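Local coordinates for protein transcription factor GAMBIF1 (Anopheles gambiae, PDB 1BVO) that binds DNA through its Rel homology specificity domain as a homologue of Dorsal, and probably activates transcription by RNA polymerase II in insect immunity, at residues 25-30 against 97-102; 66-71 against 125-130; 49-54 against 85-90; 146-151 against 163-168. One frame throughout, in Å; residues are numbered along the deposited sequence.

Contact 1 (25-30 against 97-102)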
# COMPACT_ATOMS: atom_id res chain seq x y z
N ALA C 25 -10.75 7.09 -14.41
CA ALA C 25 -10.22 8.28 -13.73
C ALA C 25 -11.13 9.50 -13.87
O ALA C 25 -11.08 10.42 -13.04
CB ALA C 25 -8.80 8.61 -14.18
N GLY C 26 -12.05 9.44 -14.84
CA GLY C 26 -13.00 10.51 -15.07
C GLY C 26 -12.57 11.51 -16.10
O GLY C 26 -11.86 11.18 -17.06
N SER C 27 -13.04 12.74 -15.92
CA SER C 27 -12.71 13.85 -16.80
C SER C 27 -12.65 15.11 -15.97
O SER C 27 -13.43 15.31 -15.03
CB SER C 27 -13.76 14.01 -17.89
OG SER C 27 -13.81 12.87 -18.72
N ILE C 28 -11.67 15.95 -16.31
CA ILE C 28 -11.42 17.22 -15.64
C ILE C 28 -12.34 18.28 -16.21
O ILE C 28 -12.24 18.64 -17.37
CB ILE C 28 -9.99 17.68 -15.92
CG1 ILE C 28 -9.00 16.81 -15.17
CG2 ILE C 28 -9.82 19.14 -15.57
CD1 ILE C 28 -7.63 16.94 -15.75
N PRO C 29 -13.25 18.82 -15.38
CA PRO C 29 -14.13 19.86 -15.91
C PRO C 29 -13.34 21.14 -16.14
O PRO C 29 -12.16 21.23 -15.79
CB PRO C 29 -15.14 20.05 -14.78
CG PRO C 29 -14.33 19.79 -13.57
CD PRO C 29 -13.56 18.54 -13.97
N GLY C 30 -13.98 22.12 -16.74
CA GLY C 30 -13.35 23.40 -16.99
C GLY C 30 -13.71 24.31 -15.83
O GLY C 30 -14.60 23.97 -15.04
N PHE C 97 -10.52 19.19 -24.42
CA PHE C 97 -10.23 17.92 -23.77
C PHE C 97 -11.42 17.53 -22.93
O PHE C 97 -11.57 17.99 -21.80
CB PHE C 97 -8.97 18.03 -22.93
CG PHE C 97 -7.76 18.37 -23.74
CD1 PHE C 97 -7.42 19.69 -24.00
CD2 PHE C 97 -7.02 17.36 -24.33
CE1 PHE C 97 -6.35 20.00 -24.83
CE2 PHE C 97 -5.94 17.65 -25.16
CZ PHE C 97 -5.61 18.98 -25.42
N ASN C 98 -12.28 16.68 -23.47
CA ASN C 98 -13.47 16.26 -22.76
C ASN C 98 -13.26 14.97 -21.96
O ASN C 98 -14.08 14.65 -21.10
CB ASN C 98 -14.64 16.13 -23.72
CG ASN C 98 -14.29 15.29 -24.90
OD1 ASN C 98 -14.50 14.08 -24.89
ND2 ASN C 98 -13.63 15.90 -25.88
N ASN C 99 -12.20 14.23 -22.27
CA ASN C 99 -11.89 13.01 -21.52
C ASN C 99 -10.39 13.02 -21.21
O ASN C 99 -9.58 12.51 -21.99
CB ASN C 99 -12.30 11.72 -22.26
CG ASN C 99 -12.48 10.51 -21.30
OD1 ASN C 99 -12.39 9.36 -21.72
ND2 ASN C 99 -12.78 10.78 -20.04
N LEU C 100 -10.05 13.73 -20.14
CA LEU C 100 -8.68 13.88 -19.65
C LEU C 100 -8.75 13.63 -18.14
O LEU C 100 -9.36 14.42 -17.39
CB LEU C 100 -8.16 15.30 -19.92
CG LEU C 100 -6.66 15.57 -20.11
CD1 LEU C 100 -6.15 14.80 -21.32
CD2 LEU C 100 -6.46 17.05 -20.31
N GLY C 101 -8.18 12.51 -17.70
CA GLY C 101 -8.20 12.17 -16.30
C GLY C 101 -6.80 12.08 -15.72
O GLY C 101 -5.83 11.87 -16.46
N ILE C 102 -6.70 12.18 -14.40
CA ILE C 102 -5.40 12.15 -13.76
C ILE C 102 -5.29 10.94 -12.87
O ILE C 102 -6.10 10.73 -11.96
CB ILE C 102 -5.17 13.47 -13.01
CG1 ILE C 102 -5.26 14.61 -14.01
CG2 ILE C 102 -3.80 13.48 -12.36
CD1 ILE C 102 -5.33 15.95 -13.39
O HOH W 1 -11.53 16.20 -19.37
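With Ser27 OG anti to its own carbonyl carbon (chi1 -63°) and Asn99 CG anti to its backbone N (chi1 -158°), two short polar side chains meet across the contact. Asn99 ND2 donates to Ser27 OG at 2.7 Å, and the hydroxyl sits slightly tilted from the plane of the amide. Ser27 OG also lies 3.0 Å from Asn98 O. One residue further on, the backbones join directly: Ile28 N donates to Leu100 O at 3.0 Å. Water 1 adds a second link, taking a bond from Leu100 N at 3.0 Å and lying within bonding distance of Ile28 O and Phe97 O. Beside these polar links, Ile28 CD1 packs on Ile102 CD1 at 3.4 Å, the two chains crossing at a slant. The 25-30 loop, from the connection between strands 2-7 and 42-46, is thereby fastened to the start of strand 101-103; the nearest atom of the contact lies about 4 Å from the bound DNA. Strand 72-74 flanks the pair, with Val74 against Ala25 and Leu73 against Ile102, while strand 142-152 meets Leu100 and Ile102 through Leu145 and Val143.

Contact 2 (66-71 against 125-130)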
# COMPACT_ATOMS: atom_id res chain seq x y z
N HIS C 66 8.86 24.24 -14.89
CA HIS C 66 8.13 23.06 -14.45
C HIS C 66 8.78 21.77 -14.94
O HIS C 66 9.22 21.69 -16.08
CB HIS C 66 6.70 23.11 -14.94
CG HIS C 66 6.05 24.44 -14.72
ND1 HIS C 66 5.26 24.70 -13.62
CD2 HIS C 66 6.13 25.59 -15.41
CE1 HIS C 66 4.89 25.97 -13.64
NE2 HIS C 66 5.41 26.53 -14.72
N LYS C 67 8.77 20.76 -14.08
CA LYS C 67 9.35 19.45 -14.38
C LYS C 67 8.26 18.41 -14.54
O LYS C 67 7.17 18.52 -13.95
CB LYS C 67 10.18 18.92 -13.21
CG LYS C 67 11.11 19.87 -12.53
CD LYS C 67 11.51 19.25 -11.20
CE LYS C 67 12.64 20.02 -10.55
NZ LYS C 67 13.89 19.78 -11.32
N PRO C 68 8.58 17.32 -15.25
CA PRO C 68 7.67 16.20 -15.49
C PRO C 68 7.15 15.77 -14.14
O PRO C 68 7.93 15.60 -13.19
CB PRO C 68 8.59 15.15 -16.09
CG PRO C 68 9.50 15.97 -16.91
CD PRO C 68 9.84 17.12 -15.98
N HIS C 69 5.84 15.73 -14.02
CA HIS C 69 5.22 15.32 -12.80
C HIS C 69 4.92 13.87 -13.06
O HIS C 69 4.37 13.53 -14.10
CB HIS C 69 3.94 16.09 -12.54
CG HIS C 69 3.37 15.85 -11.18
ND1 HIS C 69 3.14 14.57 -10.70
CD2 HIS C 69 3.08 16.69 -10.17
CE1 HIS C 69 2.72 14.66 -9.45
NE2 HIS C 69 2.67 15.93 -9.10
N PRO C 70 5.22 13.00 -12.09
CA PRO C 70 5.00 11.54 -12.19
C PRO C 70 3.62 11.11 -12.65
O PRO C 70 3.48 10.18 -13.45
CB PRO C 70 5.30 11.04 -10.77
CG PRO C 70 5.05 12.26 -9.92
CD PRO C 70 5.71 13.34 -10.74
N HIS C 71 2.59 11.79 -12.15
CA HIS C 71 1.22 11.44 -12.50
C HIS C 71 0.94 11.25 -14.00
O HIS C 71 1.49 11.96 -14.84
CB HIS C 71 0.27 12.41 -11.83
CG HIS C 71 0.25 12.28 -10.34
ND1 HIS C 71 -0.45 13.12 -9.52
CD2 HIS C 71 0.82 11.35 -9.53
CE1 HIS C 71 -0.33 12.72 -8.25
NE2 HIS C 71 0.44 11.65 -8.24
N PHE C 125 9.95 21.46 -20.40
CA PHE C 125 10.89 22.54 -20.14
C PHE C 125 12.40 22.26 -20.07
O PHE C 125 13.17 23.14 -19.69
CB PHE C 125 10.41 23.32 -18.91
CG PHE C 125 9.05 23.91 -19.07
CD1 PHE C 125 7.91 23.18 -18.74
CD2 PHE C 125 8.89 25.20 -19.57
CE1 PHE C 125 6.63 23.73 -18.91
CE2 PHE C 125 7.63 25.75 -19.75
CZ PHE C 125 6.49 25.02 -19.42
N ARG C 126 12.83 21.08 -20.52
CA ARG C 126 14.26 20.70 -20.49
C ARG C 126 14.73 20.88 -19.07
O ARG C 126 15.52 21.75 -18.73
CB ARG C 126 15.06 21.55 -21.48
CG ARG C 126 14.72 21.22 -22.93
CD ARG C 126 15.10 22.33 -23.89
NE ARG C 126 14.79 21.92 -25.27
CZ ARG C 126 15.64 22.00 -26.30
NH1 ARG C 126 16.88 22.47 -26.10
NH2 ARG C 126 15.28 21.58 -27.51
N THR C 127 14.24 19.97 -18.25
CA THR C 127 14.45 19.93 -16.83
C THR C 127 15.23 18.68 -16.41
O THR C 127 15.82 18.63 -15.32
CB THR C 127 13.05 19.96 -16.20
OG1 THR C 127 12.75 21.28 -15.73
CG2 THR C 127 12.90 18.95 -15.10
N GLY C 128 15.24 17.68 -17.28
CA GLY C 128 15.92 16.44 -16.97
C GLY C 128 15.18 15.76 -15.83
O GLY C 128 14.21 16.29 -15.29
N PHE C 129 15.66 14.60 -15.41
CA PHE C 129 14.97 13.90 -14.34
C PHE C 129 15.70 13.85 -13.02
O PHE C 129 15.63 12.86 -12.29
CB PHE C 129 14.50 12.53 -14.83
CG PHE C 129 13.50 12.65 -15.92
CD1 PHE C 129 13.89 13.10 -17.18
CD2 PHE C 129 12.15 12.45 -15.67
CE1 PHE C 129 12.96 13.37 -18.16
CE2 PHE C 129 11.21 12.72 -16.65
CZ PHE C 129 11.61 13.17 -17.90
N GLY C 130 16.29 14.99 -12.67
CA GLY C 130 17.03 15.10 -11.43
C GLY C 130 16.12 14.79 -10.26
O GLY C 130 16.47 14.02 -9.36
O HOH W 2 9.73 19.81 -18.00
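Two connecting loops of the Rel homology DNA-binding domain meet here without a direct hydrogen bond, through the pairs His66-Phe125, Lys67-Thr127 and Pro68-Phe129. CG is anti to the carbonyl carbon in both His66 (chi1 -46°) and Phe125 (chi1 -59°), and their side chains lie side by side, pointing the same way, with ring centroids 5.4 Å apart and planes inclined at 53°. His66 CD2 is over one face of the Phe125 ring, 4.0 Å from CE1. Water 2 supplies the polar link: it donates to His66 O at 2.7 Å and accepts from Phe125 N at 2.9 Å, lying at the edge of the Phe125 ring. In this immunoglobulin-like beta sandwich of the p53-like group, loop 66-71 leads into strand 72-74, whereas loop 125-130 follows helix 107-120; the contact's nearest atom is about 6 Å from the bound DNA. Asp123 OD2 accepts from the backbone N of both Thr127 and Gly128, while His66 ND1 is bonded to Thr60 O. Lys67 and Thr127 cross at about a right angle, with Lys67 CG 3.3 Å from Thr127 CG2, and the same methyl also meets Pro68 CD at 3.7 Å. Phe129 and Pro68 also cross at about a right angle, with Phe129 CE2 3.6 Å from Pro68 CB.

Contact 3 (49-54 against 85-90)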
# COMPACT_ATOMS: atom_id res chain seq x y z
N ARG C 49 -2.69 28.08 -39.32
CA ARG C 49 -3.76 27.18 -39.70
C ARG C 49 -3.14 26.07 -40.53
O ARG C 49 -2.47 26.33 -41.53
CB ARG C 49 -4.84 27.88 -40.52
CG ARG C 49 -6.01 26.93 -40.86
CD ARG C 49 -7.18 27.65 -41.49
NE ARG C 49 -7.85 28.53 -40.54
CZ ARG C 49 -8.30 29.75 -40.83
NH1 ARG C 49 -8.15 30.25 -42.05
NH2 ARG C 49 -8.92 30.46 -39.89
N GLY C 50 -3.35 24.84 -40.08
CA GLY C 50 -2.80 23.70 -40.75
C GLY C 50 -2.81 22.55 -39.78
O GLY C 50 -3.49 22.60 -38.76
N ARG C 51 -2.09 21.50 -40.12
CA ARG C 51 -1.98 20.31 -39.28
C ARG C 51 -1.21 20.68 -38.03
O ARG C 51 -0.23 21.43 -38.11
CB ARG C 51 -1.15 19.23 -39.99
CG ARG C 51 -1.59 18.87 -41.37
CD ARG C 51 -2.79 17.98 -41.40
NE ARG C 51 -2.64 16.69 -40.72
CZ ARG C 51 -1.81 15.71 -41.06
NH1 ARG C 51 -0.98 15.85 -42.10
NH2 ARG C 51 -1.91 14.53 -40.45
N ALA C 52 -1.61 20.10 -36.90
CA ALA C 52 -0.90 20.34 -35.65
C ALA C 52 -1.42 19.45 -34.55
O ALA C 52 -2.62 19.40 -34.27
CB ALA C 52 -1.00 21.80 -35.24
N VAL C 53 -0.50 18.74 -33.93
CA VAL C 53 -0.85 17.85 -32.86
C VAL C 53 -0.52 18.51 -31.53
O VAL C 53 0.13 19.57 -31.49
CB VAL C 53 -0.12 16.52 -33.01
CG1 VAL C 53 -0.54 15.86 -34.31
CG2 VAL C 53 1.39 16.75 -33.02
N VAL C 54 -1.03 17.94 -30.45
CA VAL C 54 -0.77 18.47 -29.14
C VAL C 54 -0.49 17.33 -28.18
O VAL C 54 -1.11 16.27 -28.24
CB VAL C 54 -1.95 19.31 -28.62
CG1 VAL C 54 -3.11 18.41 -28.20
CG2 VAL C 54 -1.52 20.21 -27.48
N THR C 85 -1.62 12.35 -26.43
CA THR C 85 -1.38 13.02 -27.71
C THR C 85 -2.57 13.03 -28.67
O THR C 85 -3.04 11.97 -29.08
CB THR C 85 -0.23 12.29 -28.44
OG1 THR C 85 0.66 11.72 -27.46
CG2 THR C 85 0.54 13.24 -29.34
N VAL C 86 -3.04 14.21 -29.09
CA VAL C 86 -4.15 14.30 -30.04
C VAL C 86 -3.90 15.34 -31.14
O VAL C 86 -3.19 16.32 -30.92
CB VAL C 86 -5.51 14.63 -29.35
CG1 VAL C 86 -5.91 13.54 -28.39
CG2 VAL C 86 -5.46 15.98 -28.66
N GLU C 87 -4.49 15.12 -32.31
CA GLU C 87 -4.35 16.05 -33.43
C GLU C 87 -5.47 17.10 -33.40
O GLU C 87 -6.65 16.77 -33.22
CB GLU C 87 -4.36 15.32 -34.78
CG GLU C 87 -4.17 16.27 -35.96
CD GLU C 87 -3.92 15.56 -37.30
OE1 GLU C 87 -3.93 14.31 -37.37
OE2 GLU C 87 -3.68 16.29 -38.28
N ILE C 88 -5.06 18.36 -33.56
CA ILE C 88 -5.94 19.53 -33.55
C ILE C 88 -6.71 19.74 -34.86
O ILE C 88 -6.19 19.47 -35.95
CB ILE C 88 -5.11 20.84 -33.26
CG1 ILE C 88 -4.36 20.75 -31.93
CG2 ILE C 88 -6.01 22.05 -33.21
CD1 ILE C 88 -3.88 22.12 -31.41
N ASN C 89 -7.95 20.22 -34.74
CA ASN C 89 -8.78 20.54 -35.89
C ASN C 89 -7.96 21.49 -36.76
O ASN C 89 -7.64 22.59 -36.33
CB ASN C 89 -10.07 21.23 -35.42
CG ASN C 89 -11.01 21.59 -36.57
OD1 ASN C 89 -10.66 22.39 -37.44
ND2 ASN C 89 -12.20 21.03 -36.56
N SER C 90 -7.62 21.05 -37.96
CA SER C 90 -6.80 21.83 -38.89
C SER C 90 -7.39 23.13 -39.45
O SER C 90 -6.70 23.85 -40.19
CB SER C 90 -6.29 20.93 -40.02
OG SER C 90 -7.11 19.79 -40.23
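Val53 faces Glu87 as an antiparallel non-hydrogen-bonded pair and Val54 faces Val86 as a hydrogen-bonded one, the short segments 52-54 and 85-87 running 154° apart in direction. The Val54-Val86 pair closes a two-bond ring, Val54 N to Val86 O at 2.7 Å and Val86 N to Val54 O at 2.9 Å; Ile88 N also donates to Ala52 O at 2.7 Å. On the face of Val54 and Val86, the valines lie side by side and point the same way. Val54 CG1 stands between its own N and carbonyl carbon (chi1 75°) and meets Val86 CG2 at 3.4 Å. In the immunoglobulin-like sandwich, strand 52-59 lies between 83-87 and 142-152 in one sheet, and this face looks inward: Ile43 of strand 42-46, in the opposing sheet, touches both Val54 and Ile88. The face of Val53 and Glu87 is more exposed and mixed in character. There Glu87 reaches out extended, whereas the Arg51 chain is bent at chi2 (-77°), which places CD, and again at chi3, and the two chains cross at a slant in a salt bridge. Arg51 NE donates to Glu87 OE2 at 2.7 Å, while NH2 makes a weak bond to that same oxygen at 3.3 Å. Beside this pair, Val53 CG1 packs on Glu87 CB at 3.9 Å, and Phe159 of strand 159-172 touches Arg51, Val53 and Glu87.

Contact 4 (146-151 against 163-168)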
# COMPACT_ATOMS: atom_id res chain seq x y z
N CYS C 146 0.36 20.22 -19.19
CA CYS C 146 1.30 20.88 -20.08
C CYS C 146 0.87 20.61 -21.51
O CYS C 146 0.63 19.45 -21.90
CB CYS C 146 2.71 20.38 -19.87
SG CYS C 146 3.92 21.45 -20.70
N PHE C 147 0.72 21.68 -22.30
CA PHE C 147 0.31 21.52 -23.68
C PHE C 147 1.45 21.85 -24.62
O PHE C 147 1.78 23.01 -24.82
CB PHE C 147 -0.89 22.41 -23.99
CG PHE C 147 -2.10 22.16 -23.11
CD1 PHE C 147 -3.03 21.20 -23.45
CD2 PHE C 147 -2.28 22.89 -21.94
CE1 PHE C 147 -4.14 20.97 -22.63
CE2 PHE C 147 -3.37 22.66 -21.12
CZ PHE C 147 -4.31 21.70 -21.47
N GLN C 148 2.09 20.83 -25.16
CA GLN C 148 3.16 21.08 -26.11
C GLN C 148 2.55 20.92 -27.48
O GLN C 148 2.12 19.82 -27.84
CB GLN C 148 4.28 20.08 -26.00
CG GLN C 148 5.18 20.25 -24.85
CD GLN C 148 6.04 19.07 -24.75
OE1 GLN C 148 5.57 17.98 -24.38
NE2 GLN C 148 7.29 19.21 -25.19
N VAL C 149 2.51 22.01 -28.25
CA VAL C 149 1.94 21.94 -29.58
C VAL C 149 3.03 21.84 -30.63
O VAL C 149 4.10 22.45 -30.48
CB VAL C 149 1.00 23.15 -29.84
CG1 VAL C 149 0.84 23.40 -31.33
CG2 VAL C 149 -0.36 22.89 -29.22
N PHE C 150 2.79 21.02 -31.65
CA PHE C 150 3.74 20.84 -32.74
C PHE C 150 3.04 21.04 -34.08
O PHE C 150 2.02 20.40 -34.38
CB PHE C 150 4.33 19.42 -32.73
CG PHE C 150 5.11 19.07 -31.50
CD1 PHE C 150 6.44 19.49 -31.34
CD2 PHE C 150 4.55 18.27 -30.52
CE1 PHE C 150 7.18 19.10 -30.22
CE2 PHE C 150 5.28 17.87 -29.39
CZ PHE C 150 6.60 18.30 -29.24
N LEU C 151 3.57 21.96 -34.87
CA LEU C 151 3.06 22.25 -36.19
C LEU C 151 3.62 21.27 -37.19
O LEU C 151 4.71 20.73 -36.97
CB LEU C 151 3.49 23.65 -36.60
CG LEU C 151 3.05 24.62 -35.52
CD1 LEU C 151 3.14 26.01 -36.08
CD2 LEU C 151 1.62 24.31 -35.10
N LEU C 163 5.82 24.68 -30.86
CA LEU C 163 5.50 26.01 -30.37
C LEU C 163 5.94 25.86 -28.92
O LEU C 163 6.15 24.74 -28.44
CB LEU C 163 4.00 26.30 -30.43
CG LEU C 163 3.36 26.34 -31.82
CD1 LEU C 163 1.96 26.94 -31.72
CD2 LEU C 163 4.22 27.17 -32.76
N THR C 164 6.07 26.98 -28.21
CA THR C 164 6.52 26.93 -26.83
C THR C 164 5.48 26.36 -25.88
O THR C 164 4.31 26.77 -25.91
CB THR C 164 7.00 28.33 -26.34
OG1 THR C 164 6.32 28.70 -25.13
CG2 THR C 164 6.77 29.40 -27.40
N PRO C 165 5.89 25.41 -25.02
CA PRO C 165 5.01 24.77 -24.04
C PRO C 165 4.29 25.84 -23.26
O PRO C 165 4.81 26.91 -22.98
CB PRO C 165 5.99 24.00 -23.16
CG PRO C 165 7.06 23.61 -24.13
CD PRO C 165 7.27 24.91 -24.87
N VAL C 166 3.04 25.55 -22.97
CA VAL C 166 2.19 26.45 -22.23
C VAL C 166 1.67 25.63 -21.07
O VAL C 166 1.34 24.44 -21.22
CB VAL C 166 1.09 27.03 -23.15
CG1 VAL C 166 -0.13 27.41 -22.36
CG2 VAL C 166 1.65 28.26 -23.86
N VAL C 167 1.68 26.24 -19.90
CA VAL C 167 1.27 25.56 -18.70
C VAL C 167 -0.05 26.13 -18.18
O VAL C 167 -0.34 27.31 -18.39
CB VAL C 167 2.44 25.60 -17.69
CG1 VAL C 167 1.98 25.97 -16.30
CG2 VAL C 167 3.19 24.29 -17.72
N SER C 168 -0.89 25.23 -17.68
CA SER C 168 -2.21 25.55 -17.15
C SER C 168 -2.12 25.91 -15.68
O SER C 168 -1.14 25.58 -14.99
CB SER C 168 -3.10 24.31 -17.24
OG SER C 168 -2.67 23.33 -16.30
O HOH W 3 3.04 24.51 -26.89
O HOH W 4 5.88 22.17 -27.92
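Leu163 packs against Val149 and Leu151 across the beta hairpin of strands 142-152 and 159-172, at an edge of the larger sheet of the immunoglobulin-like domain. This is the close-packed part. Val149 CG1, anti to the backbone N (chi1 158°), lies 3.7 Å from Leu163 CD1, the two side chains side by side, while Leu163 CD2 meets Leu151 CD1 at the same distance, those chains crossing at about a right angle. Val3 of strand 2-7 touches both Val149 and Leu163 from the other sheet. Leu163 N donates to Val149 O at 2.8 Å. Nearer the other end Phe147 N gives a nearly straight bond to Val166 O (3.0 Å, 177°), returned weakly by Val166 N to Phe147 O. Between these bonded places the chains part and waters stand between them: water 3 accepts from Val149 N at 2.9 Å and gives a weak bond to Thr164 O, while water 4 bridges Val149 O and Leu163 O. The looser side is that of Gln148 and Pro165, both partly exposed, with Gln148 CG 3.9 Å from Pro165 CG; Phe125 and Pro124 cover neighbouring Cys146. At the edge of the Phe147 ring, Ser168 CB lies near the ring plane, 4.2 Å from CE2.

Overall arrangement
Contacts 3 and 4 belong to one sheet and share its middle, where strands 52-59 and 142-152 run as neighbours: Val54 CG2 packs on Val149 CG2. Both rely on backbone ladders with apolar side chains turned inward, but contact 4 is largely buried and partly hydrated, whereas contact 3 reaches the surface with a salt bridge. Contact 2 joins two loops and contact 1 a loop to the start of a strand; both lie nearer the DNA, on opposite sides of the chain's centre, and differ in chemistry: contact 1 combines polar side chains, backbone and water, while contact 2 is van der Waals packing plus one water. Phe97 ties contact 1 to contacts 3 and 4, and Phe125 leans contact 2 on Pro165 and Val167.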